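COG0778: Nitroreductase (Streptococcus pneumoniae, PDB 2B67) binds flavin mononucleotide and, as a member of the nitroreductase family, probably catalyses electron transfer from a reduced nicotinamide cofactor to an acceptor. Local coordinates at residues 79-85 / 173-179; 41-47 / 130-134. All coordinates share one frame; numbering follows the deposited sequence.

Interaction 1: 79-85 / 173-179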
loop_
_atom_site.group_PDB
_atom_site.type_symbol
_atom_site.label_atom_id
_atom_site.label_comp_id
_atom_site.label_asym_id
_atom_site.label_seq_id
_atom_site.Cartn_x
_atom_site.Cartn_y
_atom_site.Cartn_z
ATOM N N ILE A 79 5.717 -14.994 3.364
ATOM C CA ILE A 79 6.397 -14.213 2.354
ATOM C C ILE A 79 6.929 -13.052 3.119
ATOM O O ILE A 79 6.140 -12.284 3.684
ATOM C CB ILE A 79 5.430 -13.727 1.243
ATOM C CG1 ILE A 79 4.910 -14.917 0.439
ATOM C CG2 ILE A 79 6.155 -12.762 0.319
ATOM C CD1 ILE A 79 3.635 -14.653 -0.360
ATOM N N ALA A 80 8.251 -12.953 3.204
ATOM C CA ALA A 80 8.872 -11.765 3.748
ATOM C C ALA A 80 9.031 -10.724 2.649
ATOM O O ALA A 80 9.750 -10.953 1.692
ATOM C CB ALA A 80 10.233 -12.109 4.376
ATOM N N LEU A 81 8.350 -9.583 2.782
ATOM C CA LEU A 81 8.436 -8.506 1.798
ATOM C C LEU A 81 9.549 -7.566 2.222
ATOM O O LEU A 81 9.492 -6.980 3.315
ATOM C CB LEU A 81 7.113 -7.726 1.693
ATOM C CG LEU A 81 7.065 -6.456 0.832
ATOM C CD1 LEU A 81 7.450 -6.754 -0.634
ATOM C CD2 LEU A 81 5.662 -5.887 0.852
ATOM N N PHE A 82 10.555 -7.432 1.357
ATOM C CA PHE A 82 11.700 -6.518 1.583
ATOM C C PHE A 82 11.608 -5.350 0.591
ATOM O O PHE A 82 11.012 -5.471 -0.498
ATOM C CB PHE A 82 13.055 -7.227 1.324
ATOM C CG PHE A 82 13.450 -8.235 2.386
ATOM C CD1 PHE A 82 12.815 -9.473 2.459
ATOM C CD2 PHE A 82 14.437 -7.929 3.322
ATOM C CE1 PHE A 82 13.173 -10.386 3.431
ATOM C CE2 PHE A 82 14.812 -8.842 4.288
ATOM C CZ PHE A 82 14.174 -10.080 4.346
ATOM N N THR A 83 12.222 -4.230 0.942
ATOM C CA THR A 83 12.357 -3.143 -0.002
ATOM C C THR A 83 13.843 -2.812 -0.140
ATOM O O THR A 83 14.629 -3.041 0.787
ATOM C CB THR A 83 11.597 -1.903 0.453
ATOM O OG1 THR A 83 11.963 -1.629 1.808
ATOM C CG2 THR A 83 10.083 -2.144 0.400
ATOM N N ASP A 84 14.183 -2.250 -1.296
ATOM C CA ASP A 84 15.542 -1.900 -1.684
ATOM C C ASP A 84 15.951 -0.567 -1.121
ATOM O O ASP A 84 15.505 0.473 -1.604
ATOM C CB ASP A 84 15.627 -1.829 -3.224
ATOM C CG ASP A 84 17.049 -2.034 -3.760
ATOM O OD1 ASP A 84 18.028 -1.746 -3.024
ATOM O OD2 ASP A 84 17.172 -2.456 -4.940
ATOM N N THR A 85 16.838 -0.579 -0.132
ATOM C CA THR A 85 17.273 0.660 0.457
ATOM C C THR A 85 18.268 1.424 -0.421
ATOM O O THR A 85 18.536 2.584 -0.141
ATOM C CB THR A 85 17.902 0.469 1.847
ATOM O OG1 THR A 85 19.127 -0.270 1.697
ATOM C CG2 THR A 85 16.903 -0.297 2.793
ATOM N N ARG A 173 21.314 -4.657 2.127
ATOM C CA ARG A 173 20.773 -3.655 1.210
ATOM C C ARG A 173 19.215 -3.706 1.250
ATOM O O ARG A 173 18.574 -2.706 1.108
ATOM C CB ARG A 173 21.323 -3.887 -0.214
ATOM C CG ARG A 173 20.627 -3.097 -1.325
ATOM C CD ARG A 173 21.254 -3.421 -2.686
ATOM N NE ARG A 173 20.336 -3.117 -3.789
ATOM C CZ ARG A 173 20.498 -3.531 -5.054
ATOM N NH1 ARG A 173 19.577 -3.231 -5.972
ATOM N NH2 ARG A 173 21.561 -4.248 -5.412
ATOM N N PHE A 174 18.643 -4.888 1.461
ATOM C CA PHE A 174 17.189 -5.082 1.545
ATOM C C PHE A 174 16.705 -5.062 2.995
ATOM O O PHE A 174 17.214 -5.824 3.832
ATOM C CB PHE A 174 16.821 -6.390 0.832
ATOM C CG PHE A 174 17.097 -6.320 -0.624
ATOM C CD1 PHE A 174 18.342 -6.734 -1.132
ATOM C CD2 PHE A 174 16.154 -5.740 -1.495
ATOM C CE1 PHE A 174 18.632 -6.589 -2.540
ATOM C CE2 PHE A 174 16.426 -5.601 -2.874
ATOM C CZ PHE A 174 17.668 -6.008 -3.401
ATOM N N ARG A 175 15.749 -4.182 3.312
ATOM C CA ARG A 175 15.197 -4.168 4.669
ATOM C C ARG A 175 13.811 -4.815 4.710
ATOM O O ARG A 175 13.004 -4.653 3.770
ATOM C CB ARG A 175 15.145 -2.762 5.259
ATOM C CG ARG A 175 14.171 -1.868 4.556
ATOM C CD ARG A 175 13.915 -0.598 5.358
ATOM N NE ARG A 175 12.667 0.059 4.961
ATOM C CZ ARG A 175 12.328 1.300 5.329
ATOM N NH1 ARG A 175 11.175 1.833 4.926
ATOM N NH2 ARG A 175 13.175 2.039 6.056
ATOM N N PRO A 176 13.549 -5.587 5.769
ATOM C CA PRO A 176 12.260 -6.247 5.857
ATOM C C PRO A 176 11.171 -5.227 6.176
ATOM O O PRO A 176 11.358 -4.345 7.024
ATOM C CB PRO A 176 12.453 -7.285 6.982
ATOM C CG PRO A 176 13.622 -6.785 7.789
ATOM C CD PRO A 176 14.467 -5.948 6.874
ATOM N N GLU A 177 10.068 -5.300 5.455
ATOM C CA GLU A 177 8.942 -4.402 5.754
ATOM C C GLU A 177 7.801 -5.083 6.510
ATOM O O GLU A 177 7.225 -4.500 7.440
ATOM C CB GLU A 177 8.400 -3.783 4.456
ATOM C CG GLU A 177 9.438 -2.894 3.722
ATOM C CD GLU A 177 9.617 -1.508 4.335
ATOM O OE1 GLU A 177 8.968 -1.166 5.348
ATOM O OE2 GLU A 177 10.435 -0.752 3.803
ATOM N N LEU A 178 7.483 -6.312 6.096
ATOM C CA LEU A 178 6.247 -7.036 6.495
ATOM C C LEU A 178 6.476 -8.526 6.325
ATOM O O LEU A 178 7.201 -8.946 5.406
ATOM C CB LEU A 178 5.087 -6.692 5.513
ATOM C CG LEU A 178 4.385 -5.336 5.500
ATOM C CD1 LEU A 178 3.325 -5.266 4.383
ATOM C CD2 LEU A 178 3.757 -5.003 6.879
ATOM N N LEU A 179 5.803 -9.319 7.156
ATOM C CA LEU A 179 5.677 -10.755 6.925
ATOM C C LEU A 179 4.222 -11.000 6.540
ATOM O O LEU A 179 3.316 -10.525 7.213
ATOM C CB LEU A 179 6.037 -11.590 8.184
ATOM C CG LEU A 179 7.413 -11.360 8.835
ATOM C CD1 LEU A 179 7.635 -12.362 9.994
ATOM C CD2 LEU A 179 8.582 -11.450 7.798
#
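Glu-177 OE2 is gripped by three donors from two residues. Thr-83 OG1 gives it a hydrogen bond of 2.7 Å on the anti lone pair, across the strand pair. Arg-175 comes side-on from the same strand as Glu-177, its NE 2.6 Å from OE2 and its NH1 on the syn lone pair, both with OE2 in the guanidinium plane. The first torsion of Glu-177 (chi1 -63°) lays CG against Thr-83 CG2, and the bend at CB-CG (chi2 -78°) then turns the carboxylate toward Thr-83 OG1 and Arg-175. Three donors on one oxygen probably stabilise the charged carboxylate in this buried setting.

One residue on from Thr-83, on the other face of the sheet, Arg-173 holds Asp-84 through two separate oxygens: NE meets OD1 nearly straight (171°), and NH1 meets OD2 at 2.7 Å on its syn lone pair. Arg-90 is a second salt-bridge partner of OD2. Next to this pair, Arg-173 O accepts both the backbone N and the OG1 of Thr-85, the latter at 2.6 Å.

Phe-82, Pro-176 and Phe-174 lie on the other side of the sheet from Thr-83. Pro-176 CB sits over the Phe-82 face, 4.3 Å from the centroid, in a CH-pi contact, while Phe-174 CB packs against Phe-82 CD2. Val-164 of helix 161-168 touches both Phe-82 and Pro-176.

The backbone register slips by one residue: Leu-81 O takes Glu-177 N at 2.8 Å and Leu-178 N only weakly. Glu-177 and Leu-178 thus face Leu-81 together, a classic beta bulge in the central antiparallel sheet of the nitroreductase alpha-beta sandwich.

Interaction 2: 41-47 / 130-134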
loop_
_atom_site.group_PDB
_atom_site.type_symbol
_atom_site.label_atom_id
_atom_site.label_comp_id
_atom_site.label_asym_id
_atom_site.label_seq_id
_atom_site.Cartn_x
_atom_site.Cartn_y
_atom_site.Cartn_z
ATOM N N SER A 41 4.207 1.955 -8.628
ATOM C CA SER A 41 5.173 2.372 -7.594
ATOM C C SER A 41 5.655 3.743 -8.025
ATOM O O SER A 41 5.590 4.057 -9.217
ATOM C CB SER A 41 6.370 1.405 -7.509
ATOM O OG SER A 41 6.856 1.055 -8.812
ATOM N N ALA A 42 6.087 4.570 -7.066
ATOM C CA ALA A 42 6.685 5.883 -7.385
ATOM C C ALA A 42 7.787 5.696 -8.421
ATOM O O ALA A 42 8.623 4.800 -8.269
ATOM C CB ALA A 42 7.228 6.545 -6.116
ATOM N N HIS A 43 7.754 6.463 -9.520
ATOM C CA HIS A 43 8.829 6.405 -10.552
ATOM C C HIS A 43 8.884 5.095 -11.322
ATOM O O HIS A 43 9.838 4.860 -12.101
ATOM C CB HIS A 43 10.215 6.606 -9.917
ATOM C CG HIS A 43 10.348 7.892 -9.175
ATOM N ND1 HIS A 43 10.412 7.945 -7.798
ATOM C CD2 HIS A 43 10.425 9.173 -9.613
ATOM C CE1 HIS A 43 10.518 9.210 -7.419
ATOM N NE2 HIS A 43 10.525 9.972 -8.500
ATOM N N ASN A 44 7.890 4.226 -11.077
ATOM C CA ASN A 44 7.942 2.836 -11.500
ATOM C C ASN A 44 9.226 2.192 -10.985
ATOM O O ASN A 44 9.765 1.310 -11.613
ATOM C CB ASN A 44 7.802 2.702 -13.036
ATOM C CG ASN A 44 7.524 1.283 -13.488
ATOM O OD1 ASN A 44 6.897 0.461 -12.768
ATOM N ND2 ASN A 44 7.952 0.979 -14.710
ATOM N N SER A 45 9.671 2.604 -9.792
ATOM C CA SER A 45 10.888 2.067 -9.187
ATOM C C SER A 45 10.757 0.626 -8.677
ATOM O O SER A 45 11.752 -0.044 -8.495
ATOM C CB SER A 45 11.366 2.971 -8.038
ATOM O OG SER A 45 10.457 2.938 -6.927
ATOM N N GLN A 46 9.531 0.154 -8.439
ATOM C CA GLN A 46 9.273 -1.244 -8.031
ATOM C C GLN A 46 10.353 -1.790 -7.072
ATOM O O GLN A 46 11.049 -2.755 -7.377
ATOM C CB GLN A 46 9.053 -2.161 -9.257
ATOM C CG GLN A 46 10.076 -2.058 -10.366
ATOM C CD GLN A 46 9.546 -2.561 -11.740
ATOM O OE1 GLN A 46 9.228 -3.733 -11.906
ATOM N NE2 GLN A 46 9.501 -1.673 -12.708
ATOM N N PRO A 47 10.502 -1.149 -5.904
ATOM C CA PRO A 47 11.685 -1.361 -5.087
ATOM C C PRO A 47 11.526 -2.517 -4.115
ATOM O O PRO A 47 11.816 -2.356 -2.933
ATOM C CB PRO A 47 11.807 -0.028 -4.335
ATOM C CG PRO A 47 10.350 0.387 -4.093
ATOM C CD PRO A 47 9.604 -0.110 -5.335
ATOM N N TYR A 130 9.274 6.477 1.537
ATOM C CA TYR A 130 9.126 6.058 0.127
ATOM C C TYR A 130 9.069 4.524 0.059
ATOM O O TYR A 130 8.173 3.936 -0.545
ATOM C CB TYR A 130 10.307 6.617 -0.660
ATOM C CG TYR A 130 10.352 6.388 -2.136
ATOM C CD1 TYR A 130 9.976 7.399 -3.031
ATOM C CD2 TYR A 130 10.835 5.192 -2.652
ATOM C CE1 TYR A 130 10.070 7.204 -4.437
ATOM C CE2 TYR A 130 10.911 4.969 -4.044
ATOM C CZ TYR A 130 10.569 5.985 -4.932
ATOM O OH TYR A 130 10.660 5.728 -6.319
ATOM N N LEU A 131 10.003 3.880 0.735
ATOM C CA LEU A 131 10.055 2.419 0.732
ATOM C C LEU A 131 8.807 1.839 1.422
ATOM O O LEU A 131 8.193 0.880 0.946
ATOM C CB LEU A 131 11.331 1.959 1.416
ATOM C CG LEU A 131 12.682 2.305 0.743
ATOM C CD1 LEU A 131 13.824 1.737 1.600
ATOM C CD2 LEU A 131 12.822 1.789 -0.681
ATOM N N ALA A 132 8.418 2.447 2.549
ATOM C CA ALA A 132 7.287 1.943 3.312
ATOM C C ALA A 132 5.989 2.076 2.489
ATOM O O ALA A 132 5.139 1.163 2.466
ATOM C CB ALA A 132 7.167 2.656 4.676
ATOM N N LEU A 133 5.841 3.212 1.812
ATOM C CA LEU A 133 4.665 3.435 1.006
ATOM C C LEU A 133 4.566 2.436 -0.127
ATOM O O LEU A 133 3.514 1.817 -0.322
ATOM C CB LEU A 133 4.573 4.880 0.485
ATOM C CG LEU A 133 3.159 5.065 -0.113
ATOM C CD1 LEU A 133 2.470 6.309 0.423
ATOM C CD2 LEU A 133 3.261 5.043 -1.614
ATOM N N ASN A 134 5.645 2.289 -0.890
ATOM C CA ASN A 134 5.657 1.358 -2.024
ATOM C C ASN A 134 5.445 -0.101 -1.563
ATOM O O ASN A 134 4.865 -0.897 -2.271
ATOM C CB ASN A 134 6.958 1.527 -2.845
ATOM C CG ASN A 134 6.969 2.843 -3.658
ATOM O OD1 ASN A 134 6.237 2.968 -4.640
ATOM N ND2 ASN A 134 7.736 3.850 -3.197
#
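The loop that follows helix 26-36 forms part of a flavin mononucleotide pocket, and here it is fastened to the long helix 124-148. Tyr-130 reaches it with its hydroxyl: OH lies 2.7 Å from His-43 ND1, in a hydrogen bond whose angle of 167° is close to straight and for which either atom could be the donor. OH approaches the imidazole at its edge, near the ring plane, and the two rings meet rim to rim with planes 25° apart. Ser-45 OG is also near the tyrosine plane, 2.9 Å from OH. The phenol extends to the loop because CG is anti to the backbone N (chi1 -177°), and on the way Ala-42 CB packs tightly against CE1 at 3.4 Å. Phe-119 meets both rings edge-to-face from helix 105-120.

One turn further along the helix, Asn-134 OD1 accepts the backbone N of Ala-42 at 2.9 Å, in the carbonyl plane and on a lone pair. Ser-41, Ala-42, His-43 and Asn-44 all touch the flavin, so this bond probably helps to hold the backbone of a segment that lines the cofactor site of the nitroreductase fold. The other end of the amide is tied to its own helix: ND2 donates to Tyr-130 O at 2.7 Å from above the carbonyl plane, while Asn-134 N reaches that oxygen from the opposite face. ND2 also lies over the rim of one Tyr-130 face, 3.4 Å above its plane.

Where the loop leads into strand 48-53, Pro-47 CG rests on Asn-134 CB at 3.8 Å and Pro-47 CB faces Leu-131 CD2. Nearby, Gln-46 and Asn-44 hydrogen-bond through their side chains to Tyr-193 O of the second subunit.

From the N terminus the segments run 41-47, 79-85, 130-134 and 173-179, so the two contacts alternate along the chain and cross without nesting. Interaction 2 closes a loop of 82 intervening residues, which contains strand 77-84; interaction 1 closes one of 87, mostly helical, which contains helix 124-148. Their centres are about 12 Å apart and they meet directly. Pro-47 O lies 2.9 Å from Asp-84 N, a probable hydrogen bond, and Leu-131 packs against Asp-84 and Arg-175. Together they join the flavin-binding loop and the long helix to the central sheet, and both touch the second subunit.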